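Local coordinates for CRISPR-associated protein CasA/Cse1 (Thermus thermophilus, PDB 4AN8) that serves as a subunit of the Cascade ribonucleoprotein complex in CRISPR adaptive immunity and probably helps to select foreign DNA as a target, at residues 123-126 and 127-131. Numbering follows the deposited sequence.
Sequences LPWS and KLLPE. With ACT (acetate ion), chain D.
Lys127, Leu128 and Leu129 each donate their backbone N-H to the carbonyl oxygen three residues earlier, on Pro124, Trp125 and Ser126 respectively, and this i to i+3 spacing identifies a short 3-10 turn leaving strand 123-124. The three bonds are similar in length: Lys127 N to Pro124 O measures 3.1 Å, Leu128 N to Trp125 O 2.9 Å and Leu129 N to Ser126 O 3.0 Å. Every N-H points well at its acceptor, with angles between 157° and 165°. The backbone conformation from Trp125 through Leu128 is nearly uniform and helical, consistent with the 3-10 winding; Leu129 turns to an extended conformation and ends it.

Trp125 and Leu129 meet four residues apart. The first torsion of Trp125 (chi1 75°) tucks the indole back over its own chain and brings the six-membered ring to Leu129. There CZ3 approaches Leu129 CD1 at 3.9 Å, the methyl arriving obliquely to the ring. NE1 is hydrogen-bonded to Pro150 O, which helps to fix the ring's rotation. Ala160 of helix 154-167 touches Trp125, Leu128 and Leu129, while Leu128 and Lys127 also meet Met264 of strand 261-273, the antiparallel partner of strand 123-124; the turn thus lies between strand 261-273 and helix 154-167.

Leu128, buried, sets CB 3.2 Å from Trp125 O, beside the backbone bond. Lys127 starts with CG trans to its own N and bends at the next torsion, passing Leu123 CD1 with its CG at 4.3 Å. Its NZ makes a weak hydrogen bond of 3.5 Å to OXT of an acetate, probably from the crystallisation liquor, which Arg250 NE also holds.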
# COMPACT_ATOMS: atom_id res chain seq x y z
N LEU A 123 17.71 15.00 15.78
CA LEU A 123 17.94 14.47 14.46
C LEU A 123 17.28 15.35 13.42
O LEU A 123 16.37 16.03 13.72
CB LEU A 123 17.42 13.05 14.33
CG LEU A 123 17.85 11.95 15.27
CD1 LEU A 123 17.32 10.66 14.85
CD2 LEU A 123 19.29 11.89 15.34
N PRO A 124 17.82 15.35 12.19
CA PRO A 124 17.21 16.12 11.09
C PRO A 124 15.89 15.48 10.74
O PRO A 124 15.79 14.25 10.82
CB PRO A 124 18.17 15.91 9.91
CG PRO A 124 19.35 15.15 10.45
CD PRO A 124 18.95 14.52 11.74
N TRP A 125 14.89 16.29 10.37
CA TRP A 125 13.58 15.75 10.01
C TRP A 125 13.69 14.81 8.83
O TRP A 125 12.80 14.00 8.60
CB TRP A 125 12.57 16.87 9.72
CG TRP A 125 12.75 17.57 8.41
CD1 TRP A 125 13.65 18.56 8.12
CD2 TRP A 125 11.98 17.37 7.22
NE1 TRP A 125 13.49 18.98 6.83
CE2 TRP A 125 12.47 18.27 6.25
CE3 TRP A 125 10.91 16.52 6.88
CZ2 TRP A 125 11.94 18.34 4.94
CZ3 TRP A 125 10.38 16.60 5.58
CH2 TRP A 125 10.90 17.49 4.63
N SER A 126 14.80 14.88 8.10
CA SER A 126 15.00 13.99 6.95
C SER A 126 14.91 12.50 7.32
O SER A 126 14.58 11.68 6.48
CB SER A 126 16.33 14.29 6.28
OG SER A 126 17.39 14.12 7.20
N LYS A 127 15.21 12.17 8.58
CA LYS A 127 15.10 10.81 9.10
C LYS A 127 13.64 10.26 9.06
O LYS A 127 13.41 9.04 9.11
CB LYS A 127 15.65 10.75 10.52
CG LYS A 127 15.30 9.48 11.28
CD LYS A 127 16.37 8.39 11.11
CE LYS A 127 16.01 7.12 11.88
NZ LYS A 127 17.22 6.29 12.16
N LEU A 128 12.66 11.16 9.00
CA LEU A 128 11.26 10.75 8.89
C LEU A 128 10.93 10.20 7.52
O LEU A 128 9.92 9.51 7.35
CB LEU A 128 10.36 11.95 9.15
CG LEU A 128 10.40 12.52 10.57
CD1 LEU A 128 9.53 13.76 10.64
CD2 LEU A 128 9.99 11.47 11.62
N LEU A 129 11.79 10.50 6.54
CA LEU A 129 11.51 10.17 5.15
C LEU A 129 12.21 8.89 4.71
O LEU A 129 13.29 8.56 5.19
CB LEU A 129 11.94 11.31 4.23
CG LEU A 129 11.31 12.67 4.41
CD1 LEU A 129 12.02 13.67 3.53
CD2 LEU A 129 9.83 12.63 4.10
N PRO A 130 11.59 8.17 3.78
CA PRO A 130 12.22 6.96 3.23
C PRO A 130 13.52 7.31 2.51
O PRO A 130 13.55 8.26 1.74
CB PRO A 130 11.17 6.46 2.23
CG PRO A 130 10.36 7.66 1.89
CD PRO A 130 10.29 8.45 3.17
N GLU A 131 14.57 6.55 2.81
CA GLU A 131 15.85 6.66 2.12
C GLU A 131 15.93 5.52 1.14
O GLU A 131 16.19 4.38 1.53
CB GLU A 131 17.01 6.52 3.11
CG GLU A 131 17.34 7.77 3.88
CD GLU A 131 18.24 7.49 5.06
OE1 GLU A 131 18.57 6.30 5.27
OE2 GLU A 131 18.60 8.44 5.78
C ACT D . 14.39 3.23 12.99
O ACT D . 13.21 3.34 12.53
OXT ACT D . 14.83 4.23 13.63
CH3 ACT D . 15.21 1.98 12.78